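PDB 2W8D: processed glycerol phosphate lipoteichoic acid synthase 2 from Bacillus subtilis, which belongs to the sulfatase family of the alkaline phosphatase clan and carries a magnesium ion in its C-terminal domain. Local coordinates for residues K32-V37 with H319-D324; A87-E92 with K144-D149; Q187-K192 with D245-K250. All blocks are in the same frame, centred on the assembly; numbering follows the deposited sequence.

Contact 1: K32-V37 with H319-D324; sequences KNVIYV and HLLGVD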
ATOM      1  N   LYS A  32      -5.798  -6.331  18.364  1.00 16.81           N
ATOM      2  CA  LYS A  32      -6.649  -5.480  17.545  1.00 16.78           C
ATOM      3  C   LYS A  32      -6.945  -5.985  16.136  1.00 16.60           C
ATOM      4  O   LYS A  32      -6.164  -6.734  15.525  1.00 16.54           O
ATOM      5  CB  LYS A  32      -6.116  -4.035  17.512  1.00 17.91           C
ATOM      6  CG  LYS A  32      -6.811  -3.183  18.629  1.00 18.77           C
ATOM      7  CD  LYS A  32      -5.901  -2.243  19.311  1.00 19.15           C
ATOM      8  CE  LYS A  32      -6.377  -2.019  20.742  1.00 21.17           C
ATOM      9  NZ  LYS A  32      -5.461  -1.031  21.373  1.00 24.86           N
ATOM     10  N   ASN A  33      -8.101  -5.575  15.633  1.00 15.39           N
ATOM     11  CA  ASN A  33      -8.424  -5.772  14.260  1.00 14.71           C
ATOM     12  C   ASN A  33      -7.448  -4.961  13.379  1.00 14.95           C
ATOM     13  O   ASN A  33      -6.786  -4.020  13.853  1.00 14.23           O
ATOM     14  CB  ASN A  33      -9.844  -5.305  14.016  1.00 14.69           C
ATOM     15  CG  ASN A  33     -10.839  -6.004  14.898  1.00 15.75           C
ATOM     16  OD1 ASN A  33     -10.952  -7.220  14.863  1.00 20.53           O
ATOM     17  ND2 ASN A  33     -11.577  -5.242  15.694  1.00 13.95           N
ATOM     18  N   VAL A  34      -7.354  -5.351  12.108  1.00 14.20           N
ATOM     19  CA  VAL A  34      -6.628  -4.589  11.136  1.00 14.23           C
ATOM     20  C   VAL A  34      -7.633  -4.285  10.030  1.00 14.47           C
ATOM     21  O   VAL A  34      -8.380  -5.171   9.601  1.00 14.12           O
ATOM     22  CB  VAL A  34      -5.420  -5.405  10.539  1.00 14.90           C
ATOM     23  CG1 VAL A  34      -4.694  -4.612   9.398  1.00 13.59           C
ATOM     24  CG2 VAL A  34      -4.454  -5.860  11.637  1.00 13.32           C
ATOM     25  N   ILE A  35      -7.639  -3.029   9.575  1.00 14.02           N
ATOM     26  CA  ILE A  35      -8.446  -2.596   8.444  1.00 12.79           C
ATOM     27  C   ILE A  35      -7.486  -1.882   7.462  1.00 13.31           C
ATOM     28  O   ILE A  35      -6.975  -0.801   7.751  1.00 13.07           O
ATOM     29  CB  ILE A  35      -9.578  -1.625   8.912  1.00 12.34           C
ATOM     30  CG1 ILE A  35     -10.589  -2.323   9.845  1.00 11.00           C
ATOM     31  CG2 ILE A  35     -10.285  -0.991   7.721  1.00 13.44           C
ATOM     32  CD1 ILE A  35     -11.566  -1.372  10.572  1.00  5.35           C
ATOM     33  N   TYR A  36      -7.212  -2.492   6.315  1.00 12.75           N
ATOM     34  CA  TYR A  36      -6.405  -1.816   5.325  1.00 13.54           C
ATOM     35  C   TYR A  36      -7.354  -1.095   4.391  1.00 13.14           C
ATOM     36  O   TYR A  36      -8.424  -1.630   4.061  1.00 14.85           O
ATOM     37  CB  TYR A  36      -5.576  -2.821   4.496  1.00 13.92           C
ATOM     38  CG  TYR A  36      -4.229  -3.182   5.026  1.00 15.05           C
ATOM     39  CD1 TYR A  36      -4.066  -4.217   5.938  1.00 16.86           C
ATOM     40  CD2 TYR A  36      -3.087  -2.546   4.545  1.00 20.33           C
ATOM     41  CE1 TYR A  36      -2.796  -4.598   6.397  1.00 18.29           C
ATOM     42  CE2 TYR A  36      -1.806  -2.913   4.995  1.00 21.39           C
ATOM     43  CZ  TYR A  36      -1.682  -3.941   5.928  1.00 21.89           C
ATOM     44  OH  TYR A  36      -0.432  -4.294   6.372  1.00 24.55           O
ATOM     45  N   VAL A  37      -6.951   0.083   3.936  1.00 12.87           N
ATOM     46  CA  VAL A  37      -7.633   0.806   2.859  1.00 12.62           C
ATOM     47  C   VAL A  37      -6.650   1.211   1.775  1.00 13.71           C
ATOM     48  O   VAL A  37      -5.705   1.941   2.037  1.00 14.77           O
ATOM     49  CB  VAL A  37      -8.327   2.098   3.335  1.00 12.54           C
ATOM     50  CG1 VAL A  37      -9.083   2.718   2.173  1.00  9.34           C
ATOM     51  CG2 VAL A  37      -9.258   1.795   4.544  1.00  8.10           C
ATOM     52  N   HIS A 319       4.593  -6.169  13.793  1.00 17.51           N
ATOM     53  CA  HIS A 319       5.285  -5.725  14.996  1.00 17.12           C
ATOM     54  C   HIS A 319       4.358  -5.013  15.956  1.00 16.63           C
ATOM     55  O   HIS A 319       4.364  -5.334  17.138  1.00 16.53           O
ATOM     56  CB  HIS A 319       6.545  -4.904  14.670  1.00 16.53           C
ATOM     57  CG  HIS A 319       7.655  -5.739  14.104  1.00 18.37           C
ATOM     58  ND1 HIS A 319       8.835  -5.205  13.630  1.00 17.75           N
ATOM     59  CD2 HIS A 319       7.745  -7.081  13.908  1.00 17.94           C
ATOM     60  CE1 HIS A 319       9.607  -6.176  13.178  1.00 16.46           C
ATOM     61  NE2 HIS A 319       8.971  -7.325  13.340  1.00 18.21           N
ATOM     62  N   LEU A 320       3.539  -4.098  15.440  1.00 16.67           N
ATOM     63  CA  LEU A 320       2.535  -3.416  16.264  1.00 17.20           C
ATOM     64  C   LEU A 320       1.618  -4.437  16.967  1.00 17.84           C
ATOM     65  O   LEU A 320       1.226  -4.233  18.121  1.00 17.99           O
ATOM     66  CB  LEU A 320       1.713  -2.420  15.440  1.00 16.64           C
ATOM     67  CG  LEU A 320       2.306  -1.021  15.183  1.00 16.58           C
ATOM     68  CD1 LEU A 320       1.566  -0.312  14.055  1.00 14.07           C
ATOM     69  CD2 LEU A 320       2.295  -0.154  16.429  1.00 14.92           C
ATOM     70  N   LEU A 321       1.324  -5.547  16.288  1.00 18.32           N
ATOM     71  CA  LEU A 321       0.445  -6.588  16.843  1.00 19.02           C
ATOM     72  C   LEU A 321       1.171  -7.567  17.750  1.00 19.46           C
ATOM     73  O   LEU A 321       0.578  -8.517  18.268  1.00 19.88           O
ATOM     74  CB  LEU A 321      -0.239  -7.359  15.715  1.00 18.99           C
ATOM     75  CG  LEU A 321      -1.233  -6.645  14.805  1.00 17.77           C
ATOM     76  CD1 LEU A 321      -1.530  -7.551  13.618  1.00 16.54           C
ATOM     77  CD2 LEU A 321      -2.508  -6.344  15.567  1.00 18.19           C
ATOM     78  N   GLY A 322       2.460  -7.348  17.944  1.00 20.25           N
ATOM     79  CA  GLY A 322       3.221  -8.217  18.834  1.00 20.89           C
ATOM     80  C   GLY A 322       3.680  -9.501  18.171  1.00 21.43           C
ATOM     81  O   GLY A 322       4.041 -10.438  18.854  1.00 21.08           O
ATOM     82  N   VAL A 323       3.695  -9.561  16.838  1.00 22.51           N
ATOM     83  CA  VAL A 323       4.230 -10.769  16.214  1.00 23.51           C
ATOM     84  C   VAL A 323       5.609 -10.637  15.600  1.00 24.63           C
ATOM     85  O   VAL A 323       5.874  -9.772  14.787  1.00 25.18           O
ATOM     86  CB  VAL A 323       3.181 -11.638  15.412  1.00 23.29           C
ATOM     87  CG1 VAL A 323       1.870 -10.918  15.221  1.00 23.23           C
ATOM     88  CG2 VAL A 323       3.748 -12.216  14.114  1.00 23.04           C
ATOM     89  N   ASP A 324       6.486 -11.516  16.058  1.00 26.52           N
ATOM     90  CA  ASP A 324       7.888 -11.558  15.671  1.00 28.26           C
ATOM     91  C   ASP A 324       8.085 -12.075  14.242  1.00 28.28           C
ATOM     92  O   ASP A 324       7.701 -13.203  13.923  1.00 28.46           O
ATOM     93  CB  ASP A 324       8.656 -12.451  16.666  1.00 28.96           C
ATOM     94  CG  ASP A 324      10.143 -12.547  16.348  1.00 31.37           C
ATOM     95  OD1 ASP A 324      10.660 -11.676  15.593  1.00 33.76           O
ATOM     96  OD2 ASP A 324      10.787 -13.491  16.865  1.00 33.37           O
TER

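Contact 2: A87-E92 with K144-D149; sequences AEFMME and KAEGID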
ATOM      1  N   ALA A  87       0.673  -3.518  -5.380  1.00 17.19           N
ATOM      2  CA  ALA A  87       0.684  -2.998  -4.007  1.00 17.03           C
ATOM      3  C   ALA A  87       0.000  -3.973  -3.009  1.00 17.28           C
ATOM      4  O   ALA A  87       0.512  -4.205  -1.916  1.00 18.02           O
ATOM      5  CB  ALA A  87       0.121  -1.577  -3.928  1.00 15.96           C
ATOM      6  N   GLU A  88      -1.113  -4.589  -3.380  1.00 17.49           N
ATOM      7  CA  GLU A  88      -1.738  -5.601  -2.458  1.00 18.46           C
ATOM      8  C   GLU A  88      -0.786  -6.771  -2.190  1.00 17.88           C
ATOM      9  O   GLU A  88      -0.696  -7.285  -1.060  1.00 18.70           O
ATOM     10  CB  GLU A  88      -3.042  -6.200  -3.012  1.00 18.15           C
ATOM     11  CG  GLU A  88      -4.145  -5.216  -3.274  1.00 21.50           C
ATOM     12  CD  GLU A  88      -5.406  -5.945  -3.720  1.00 25.08           C
ATOM     13  OE1 GLU A  88      -5.901  -6.811  -2.938  1.00 21.02           O
ATOM     14  OE2 GLU A  88      -5.865  -5.664  -4.859  1.00 24.35           O
ATOM     15  N   PHE A  89      -0.073  -7.201  -3.219  1.00 17.35           N
ATOM     16  CA  PHE A  89       0.860  -8.315  -3.049  1.00 17.48           C
ATOM     17  C   PHE A  89       1.949  -8.026  -2.015  1.00 16.92           C
ATOM     18  O   PHE A  89       2.310  -8.882  -1.212  1.00 16.80           O
ATOM     19  CB  PHE A  89       1.544  -8.657  -4.386  1.00 17.53           C
ATOM     20  CG  PHE A  89       2.432  -9.871  -4.304  1.00 16.80           C
ATOM     21  CD1 PHE A  89       1.877 -11.138  -4.188  1.00 15.14           C
ATOM     22  CD2 PHE A  89       3.832  -9.740  -4.342  1.00 15.24           C
ATOM     23  CE1 PHE A  89       2.691 -12.277  -4.142  1.00 15.22           C
ATOM     24  CE2 PHE A  89       4.662 -10.868  -4.269  1.00 14.13           C
ATOM     25  CZ  PHE A  89       4.081 -12.141  -4.169  1.00 15.42           C
HETATM   26  N   MSE A  90       2.456  -6.806  -2.056  1.00 16.98           N
HETATM   27  CA  MSE A  90       3.467  -6.347  -1.118  1.00 18.18           C
HETATM   28  C   MSE A  90       2.939  -6.177   0.311  1.00 18.93           C
HETATM   29  O   MSE A  90       3.675  -6.504   1.247  1.00 19.48           O
HETATM   30  CB  MSE A  90       4.123  -5.076  -1.645  1.00 17.26           C
HETATM   31  CG  MSE A  90       5.049  -5.406  -2.803  1.00 18.06           C
HETATM   32 SE   MSE A  90       6.012  -3.836  -3.480  1.00 24.95          SE
HETATM   33  CE  MSE A  90       4.624  -3.136  -4.630  1.00 13.46           C
HETATM   34  N   MSE A  91       1.691  -5.696   0.469  1.00 19.47           N
HETATM   35  CA  MSE A  91       1.065  -5.557   1.795  1.00 20.94           C
HETATM   36  C   MSE A  91       0.956  -6.915   2.444  1.00 20.75           C
HETATM   37  O   MSE A  91       1.203  -7.036   3.625  1.00 21.03           O
HETATM   38  CB  MSE A  91      -0.356  -4.961   1.749  1.00 20.79           C
HETATM   39  CG  MSE A  91      -0.465  -3.580   1.151  1.00 24.72           C
HETATM   40 SE   MSE A  91       0.609  -2.238   2.093  1.00 33.83          SE
HETATM   41  CE  MSE A  91       1.489  -1.396   0.565  1.00 27.67           C
ATOM     42  N   GLU A  92       0.564  -7.930   1.673  1.00 20.95           N
ATOM     43  CA  GLU A  92       0.361  -9.277   2.247  1.00 21.01           C
ATOM     44  C   GLU A  92       1.638 -10.103   2.339  1.00 20.18           C
ATOM     45  O   GLU A  92       1.672 -11.042   3.094  1.00 20.35           O
ATOM     46  CB  GLU A  92      -0.694 -10.104   1.488  1.00 21.60           C
ATOM     47  CG  GLU A  92      -2.105  -9.518   1.269  1.00 26.46           C
ATOM     48  CD  GLU A  92      -2.566  -8.505   2.302  1.00 34.11           C
ATOM     49  OE1 GLU A  92      -2.269  -8.654   3.499  1.00 39.31           O
ATOM     50  OE2 GLU A  92      -3.258  -7.550   1.921  1.00 38.14           O
ATOM     51  N   LYS A 144      -6.700 -16.879  -2.507  1.00 17.50           N
ATOM     52  CA  LYS A 144      -6.824 -18.212  -1.942  1.00 17.70           C
ATOM     53  C   LYS A 144      -5.445 -18.674  -1.522  1.00 17.91           C
ATOM     54  O   LYS A 144      -5.282 -19.295  -0.459  1.00 18.41           O
ATOM     55  CB  LYS A 144      -7.382 -19.178  -2.968  1.00 17.54           C
ATOM     56  CG  LYS A 144      -8.807 -18.933  -3.319  1.00 17.56           C
ATOM     57  CD  LYS A 144      -9.174 -19.927  -4.382  1.00 18.16           C
ATOM     58  CE  LYS A 144     -10.564 -20.394  -4.231  1.00 20.23           C
ATOM     59  NZ  LYS A 144     -11.430 -19.675  -5.157  1.00 24.23           N
ATOM     60  N   ALA A 145      -4.451 -18.355  -2.348  1.00 17.32           N
ATOM     61  CA  ALA A 145      -3.072 -18.689  -2.031  1.00 17.39           C
ATOM     62  C   ALA A 145      -2.632 -17.916  -0.777  1.00 16.72           C
ATOM     63  O   ALA A 145      -1.778 -18.384  -0.013  1.00 16.23           O
ATOM     64  CB  ALA A 145      -2.153 -18.355  -3.230  1.00 16.78           C
ATOM     65  N   GLU A 146      -3.219 -16.739  -0.575  1.00 16.33           N
ATOM     66  CA  GLU A 146      -2.816 -15.859   0.538  1.00 17.41           C
ATOM     67  C   GLU A 146      -3.539 -16.174   1.859  1.00 17.79           C
ATOM     68  O   GLU A 146      -3.242 -15.583   2.899  1.00 18.64           O
ATOM     69  CB  GLU A 146      -2.969 -14.368   0.160  1.00 17.46           C
ATOM     70  CG  GLU A 146      -1.970 -13.909  -0.917  1.00 17.19           C
ATOM     71  CD  GLU A 146      -2.094 -12.416  -1.312  1.00 22.72           C
ATOM     72  OE1 GLU A 146      -3.205 -11.809  -1.189  1.00 19.41           O
ATOM     73  OE2 GLU A 146      -1.046 -11.857  -1.748  1.00 22.87           O
ATOM     74  N   GLY A 147      -4.469 -17.121   1.788  1.00 17.92           N
ATOM     75  CA  GLY A 147      -5.321 -17.487   2.888  1.00 17.73           C
ATOM     76  C   GLY A 147      -6.446 -16.544   3.246  1.00 17.54           C
ATOM     77  O   GLY A 147      -6.938 -16.589   4.374  1.00 18.19           O
ATOM     78  N   ILE A 148      -6.870 -15.677   2.338  1.00 17.64           N
ATOM     79  CA  ILE A 148      -7.929 -14.759   2.705  1.00 17.42           C
ATOM     80  C   ILE A 148      -9.216 -15.600   2.823  1.00 16.89           C
ATOM     81  O   ILE A 148      -9.571 -16.299   1.863  1.00 15.97           O
ATOM     82  CB  ILE A 148      -8.138 -13.597   1.712  1.00 17.46           C
ATOM     83  CG1 ILE A 148      -6.866 -12.760   1.440  1.00 20.15           C
ATOM     84  CG2 ILE A 148      -9.263 -12.676   2.194  1.00 15.94           C
ATOM     85  CD1 ILE A 148      -6.019 -12.434   2.591  1.00 22.27           C
ATOM     86  N   ASP A 149      -9.898 -15.536   3.983  1.00 16.42           N
ATOM     87  CA  ASP A 149     -11.086 -16.404   4.228  1.00 16.65           C
ATOM     88  C   ASP A 149     -12.271 -15.966   3.403  1.00 16.05           C
ATOM     89  O   ASP A 149     -13.056 -16.799   2.990  1.00 16.19           O
ATOM     90  CB  ASP A 149     -11.561 -16.424   5.711  1.00 16.59           C
ATOM     91  CG  ASP A 149     -10.509 -16.930   6.659  1.00 16.75           C
ATOM     92  OD1 ASP A 149     -10.185 -18.112   6.551  1.00 17.32           O
ATOM     93  OD2 ASP A 149      -9.973 -16.145   7.480  1.00 15.60           O
TER
HETATM   94  O   HOH W   1      -2.933  -9.377  -1.675  1.00 24.03           O

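Contact 3: Q187-K192 with D245-K250; sequences QPFYTK and DGLYDK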
ATOM      1  N   GLN A 187     -14.467 -11.570  15.455  1.00 20.33           N
ATOM      2  CA  GLN A 187     -13.311 -10.771  15.838  1.00 19.58           C
ATOM      3  C   GLN A 187     -12.278 -11.637  16.557  1.00 18.62           C
ATOM      4  O   GLN A 187     -12.655 -12.546  17.286  1.00 19.21           O
ATOM      5  CB  GLN A 187     -13.785  -9.615  16.733  1.00 19.93           C
ATOM      6  CG  GLN A 187     -14.306  -8.419  15.916  1.00 20.87           C
ATOM      7  CD  GLN A 187     -14.621  -7.216  16.759  1.00 21.47           C
ATOM      8  OE1 GLN A 187     -13.782  -6.735  17.526  1.00 23.03           O
ATOM      9  NE2 GLN A 187     -15.837  -6.705  16.615  1.00 20.76           N
ATOM     10  N   PRO A 188     -10.972 -11.376  16.352  1.00 17.47           N
ATOM     11  CA  PRO A 188     -10.362 -10.291  15.575  1.00 16.30           C
ATOM     12  C   PRO A 188     -10.402 -10.542  14.084  1.00 15.84           C
ATOM     13  O   PRO A 188     -10.380 -11.686  13.649  1.00 14.94           O
ATOM     14  CB  PRO A 188      -8.916 -10.294  16.051  1.00 15.95           C
ATOM     15  CG  PRO A 188      -8.652 -11.701  16.488  1.00 16.37           C
ATOM     16  CD  PRO A 188      -9.968 -12.352  16.823  1.00 16.91           C
ATOM     17  N   PHE A 189     -10.447  -9.471  13.295  1.00 15.75           N
ATOM     18  CA  PHE A 189     -10.462  -9.620  11.846  1.00 15.11           C
ATOM     19  C   PHE A 189      -9.397  -8.794  11.167  1.00 15.48           C
ATOM     20  O   PHE A 189      -8.999  -7.743  11.668  1.00 15.87           O
ATOM     21  CB  PHE A 189     -11.845  -9.309  11.269  1.00 15.21           C
ATOM     22  CG  PHE A 189     -12.316  -7.906  11.533  1.00 15.69           C
ATOM     23  CD1 PHE A 189     -11.694  -6.818  10.932  1.00 16.71           C
ATOM     24  CD2 PHE A 189     -13.381  -7.669  12.370  1.00 13.33           C
ATOM     25  CE1 PHE A 189     -12.139  -5.503  11.201  1.00 17.84           C
ATOM     26  CE2 PHE A 189     -13.828  -6.381  12.622  1.00 13.95           C
ATOM     27  CZ  PHE A 189     -13.213  -5.309  12.046  1.00 15.61           C
ATOM     28  N   TYR A 190      -8.951  -9.266  10.001  1.00 15.86           N
ATOM     29  CA  TYR A 190      -7.978  -8.575   9.174  1.00 15.63           C
ATOM     30  C   TYR A 190      -8.621  -8.366   7.800  1.00 15.32           C
ATOM     31  O   TYR A 190      -8.969  -9.344   7.135  1.00 15.99           O
ATOM     32  CB  TYR A 190      -6.744  -9.466   9.055  1.00 16.06           C
ATOM     33  CG  TYR A 190      -5.676  -9.020   8.054  1.00 17.16           C
ATOM     34  CD1 TYR A 190      -5.838  -9.206   6.672  1.00 15.56           C
ATOM     35  CD2 TYR A 190      -4.479  -8.492   8.520  1.00 16.70           C
ATOM     36  CE1 TYR A 190      -4.823  -8.823   5.791  1.00 18.15           C
ATOM     37  CE2 TYR A 190      -3.483  -8.130   7.682  1.00 16.74           C
ATOM     38  CZ  TYR A 190      -3.652  -8.269   6.332  1.00 18.68           C
ATOM     39  OH  TYR A 190      -2.600  -7.881   5.578  1.00 19.63           O
ATOM     40  N   THR A 191      -8.772  -7.115   7.381  1.00 13.75           N
ATOM     41  CA  THR A 191      -9.636  -6.763   6.248  1.00 13.02           C
ATOM     42  C   THR A 191      -9.003  -5.754   5.319  1.00 13.72           C
ATOM     43  O   THR A 191      -8.194  -4.930   5.763  1.00 12.90           O
ATOM     44  CB  THR A 191     -10.982  -6.164   6.702  1.00 13.37           C
ATOM     45  OG1 THR A 191     -10.748  -5.100   7.631  1.00 11.38           O
ATOM     46  CG2 THR A 191     -11.804  -7.210   7.364  1.00 11.42           C
ATOM     47  N   LYS A 192      -9.372  -5.839   4.035  1.00 13.84           N
ATOM     48  CA  LYS A 192      -8.845  -4.965   2.999  1.00 14.89           C
ATOM     49  C   LYS A 192      -9.982  -4.307   2.254  1.00 14.90           C
ATOM     50  O   LYS A 192     -10.855  -5.008   1.723  1.00 14.73           O
ATOM     51  CB  LYS A 192      -7.997  -5.746   1.979  1.00 14.75           C
ATOM     52  CG  LYS A 192      -6.662  -6.309   2.499  1.00 15.64           C
ATOM     53  CD  LYS A 192      -6.373  -7.724   1.894  1.00 17.34           C
ATOM     54  CE  LYS A 192      -6.439  -7.716   0.386  1.00 15.89           C
ATOM     55  NZ  LYS A 192      -5.517  -6.654  -0.163  1.00 15.41           N
ATOM     56  N   ASP A 245     -19.996   2.271  15.299  1.00 21.88           N
ATOM     57  CA  ASP A 245     -20.118   0.854  15.649  1.00 21.80           C
ATOM     58  C   ASP A 245     -19.071   0.341  16.641  1.00 21.14           C
ATOM     59  O   ASP A 245     -19.122  -0.812  17.049  1.00 20.57           O
ATOM     60  CB  ASP A 245     -20.228  -0.036  14.409  1.00 22.36           C
ATOM     61  CG  ASP A 245     -18.996   0.037  13.494  1.00 26.03           C
ATOM     62  OD1 ASP A 245     -17.832   0.028  13.971  1.00 28.70           O
ATOM     63  OD2 ASP A 245     -19.185   0.084  12.258  1.00 29.66           O
ATOM     64  N   GLY A 246     -18.136   1.199  17.040  1.00 20.82           N
ATOM     65  CA  GLY A 246     -17.147   0.835  18.067  1.00 20.59           C
ATOM     66  C   GLY A 246     -15.883   0.134  17.564  1.00 20.10           C
ATOM     67  O   GLY A 246     -15.012  -0.252  18.349  1.00 20.03           O
ATOM     68  N   LEU A 247     -15.759  -0.027  16.255  1.00 19.92           N
ATOM     69  CA  LEU A 247     -14.594  -0.731  15.703  1.00 19.52           C
ATOM     70  C   LEU A 247     -13.330   0.135  15.624  1.00 19.18           C
ATOM     71  O   LEU A 247     -12.227  -0.393  15.471  1.00 18.68           O
ATOM     72  CB  LEU A 247     -14.930  -1.386  14.362  1.00 19.40           C
ATOM     73  CG  LEU A 247     -16.009  -2.490  14.380  1.00 19.80           C
ATOM     74  CD1 LEU A 247     -16.376  -2.974  12.994  1.00 16.77           C
ATOM     75  CD2 LEU A 247     -15.589  -3.655  15.235  1.00 21.09           C
ATOM     76  N   TYR A 248     -13.493   1.452  15.754  1.00 19.38           N
ATOM     77  CA  TYR A 248     -12.373   2.404  15.619  1.00 19.97           C
ATOM     78  C   TYR A 248     -11.333   2.242  16.722  1.00 19.86           C
ATOM     79  O   TYR A 248     -10.131   2.233  16.451  1.00 19.51           O
ATOM     80  CB  TYR A 248     -12.886   3.835  15.610  1.00 20.86           C
ATOM     81  CG  TYR A 248     -11.839   4.889  15.335  1.00 23.33           C
ATOM     82  CD1 TYR A 248     -11.407   5.140  14.040  1.00 26.63           C
ATOM     83  CD2 TYR A 248     -11.314   5.675  16.368  1.00 28.22           C
ATOM     84  CE1 TYR A 248     -10.452   6.130  13.767  1.00 31.60           C
ATOM     85  CE2 TYR A 248     -10.352   6.681  16.108  1.00 29.58           C
ATOM     86  CZ  TYR A 248      -9.943   6.898  14.810  1.00 32.27           C
ATOM     87  OH  TYR A 248      -9.003   7.856  14.514  1.00 38.87           O
ATOM     88  N   ASP A 249     -11.808   2.091  17.957  1.00 19.39           N
ATOM     89  CA  ASP A 249     -10.967   1.849  19.127  1.00 19.89           C
ATOM     90  C   ASP A 249     -10.475   0.391  19.199  1.00 19.51           C
ATOM     91  O   ASP A 249      -9.564   0.049  19.953  1.00 19.22           O
ATOM     92  CB  ASP A 249     -11.742   2.214  20.415  1.00 20.31           C
ATOM     93  CG  ASP A 249     -12.108   3.693  20.487  1.00 21.46           C
ATOM     94  OD1 ASP A 249     -11.239   4.559  20.228  1.00 22.36           O
ATOM     95  OD2 ASP A 249     -13.270   4.002  20.833  1.00 23.80           O
ATOM     96  N   LYS A 250     -11.078  -0.474  18.406  1.00 19.95           N
ATOM     97  CA  LYS A 250     -10.690  -1.873  18.438  1.00 20.28           C
ATOM     98  C   LYS A 250      -9.781  -2.218  17.291  1.00 20.42           C
ATOM     99  O   LYS A 250      -9.608  -3.410  16.990  1.00 21.23           O
ATOM    100  CB  LYS A 250     -11.930  -2.772  18.406  1.00 20.13           C
ATOM    101  CG  LYS A 250     -12.764  -2.730  19.693  1.00 20.64           C
ATOM    102  CD  LYS A 250     -14.191  -3.191  19.440  1.00 21.09           C
ATOM    103  CE  LYS A 250     -15.124  -2.689  20.541  1.00 24.46           C
ATOM    104  NZ  LYS A 250     -16.543  -3.151  20.388  1.00 23.39           N
TER

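Contact 1: K32-V37 with H319-D324
Leu321 turns its CG opposite its own carbonyl carbon (chi1 -65°), and with CD1 extended away from CA (chi2 168°) the isobutyl fork reaches segment 32-37 with both methyls, one at strand residue Val34 and one at Lys32 just before the strand. Val34 answers with CG2, the branch beside its backbone N; the other branch, CG1, lies opposite that N (chi1 176°). One methyl of the fork, Leu321 CD1, packs on Val34 CG2 at 3.9 Å. The second, Leu321 CD2, rests 3.7 Å from Lys32 O, a van der Waals approach, as a methyl offers no N-H or O-H. Lys32 takes part through this backbone O; its side chain leads away, and NZ is bonded to Ala297 O.

Leu321 stands just beyond helix 313-320. Gly322 follows with positive phi, where any side chain would press on the preceding carbonyl, and its N donates to His319 O at 2.9 Å in a Schellman motif that turns the chain. A leucine ahead of such a turn suits the place, because it also packs on Tyr124 and on Ile252 of strand 251-257. A beta-branched valine likewise suits the strand it occupies.

With no hydrogen bond or charge pairing between the segments, the contact is small (107 Å²) and rests on van der Waals packing, one methyl on a methyl and one on a carbonyl oxygen; Lys32 O and Leu321 O are satisfied by Tyr124 and Lys122.

Contact 2: A87-E92 with K144-D149
The carboxylate of Glu146 lies against the flank of helix 86-93, where across the contact it meets carbon atoms; its polar partners are Asn93 and a water. Its two oxygens lie alongside the CB-CG bond of Glu92: Glu146 OE1 is 3.5 Å from Glu92 CG, and Glu146 OE2 is 3.7 Å from Glu92 CB. The two glutamates cross at about a right angle, with their carboxylate planes 78° apart. Glu92 bends sharply at chi2 (-27°, well off a staggered value), which swings its own acid group away to a salt bridge with Lys192, leaving its methylenes to face Glu146. The same Glu146 OE2 also approaches Phe89 CD1 at 3.9 Å, oblique to the ring, the ring and carboxylate planes being only 18° from parallel. A large apolar ring fits there, since Phe89 also packs on Val103 and Phe104 of helix 103-106.

Glu146 can reach this far because its chain runs straight beyond CG, and glutamate combines that length with two acceptors. OE2 takes a hydrogen bond from Asn93 ND2. Glu146 OE1 accepts from a water 2.5 Å away, short enough for the exact length to be doubtful; the same water donates weakly to Glu88 O. Behind Glu146, Gly147 adopts positive phi in a Schellman motif at the C-terminal end of helix 139-145.

Three buried acids thus gather here. Lys192 and Arg139 pair with Glu88, and Lys192 also with Glu92, offsetting part of the negative charge; burial and the nearby acids could raise the pKa of Glu146, while the bonds from Asn93 and water would oppose this.

Contact 3: Q187-K192 with D245-K250
In the alpha/beta core of this sulfatase-family domain, the turn leading from helix 219-244 into strand 251-257 meets the start of strand 189-194, with Leu247 pressed against Phe189 and Gln187. Strand 33-39 lies between these two strands in the sheet, so the contact spans it at one end. Leu247 CD1 sits at the edge of the Phe189 ring, 4.0 Å from CZ, and the two side chains cross at about a right angle. Phe189 holds its ring in the crowded position between backbone N and carbonyl carbon (chi1 61°), directing it to this turn. The other methyl, Leu247 CD2, meets the Gln187 amide, 3.4 Å from NE2. Gln187 OE1 faces Lys250 CD loosely and accepts from Asn33 ND2.

The turn is shaped by Asp245, whose OD1 accepts from Leu247 N at 3.1 Å in an Asx turn, and by Gly246, which accepts positive phi. Apolar side chains suit Phe189 and Leu247, since Leu182 of helix 171-183 packs on both.

Towards solvent the packing passes to Gln187 and Lys250, polar at their tips yet aliphatic along their chains; the chemistry therefore grades from a hydrophobic core to a mixed surface without any hydrogen bond between the segments.

Contacts 1 and 3 lie about 11 Å apart between centres and share one mixed sheet, in which strands 33-39 and 189-194 are parallel neighbours; Tyr36 N probably bonds to Thr191 O at 2.7 Å. Contact 2 lies farther off, about 15 Å from contact 1 and 18 Å from contact 3; it meets the former where Tyr36 CE2 packs on Met91 SE, a selenomethionine, and joins the latter through Lys192. Along the chain, contact 1 closes a long loop that encloses contact 2 and then contact 3. The magnesium ligands Glu40, Thr84, Asp258 and His259 flank strand 33-39, helix 86-93 and strand 251-257, so these contacts pack elements that carry the metal site.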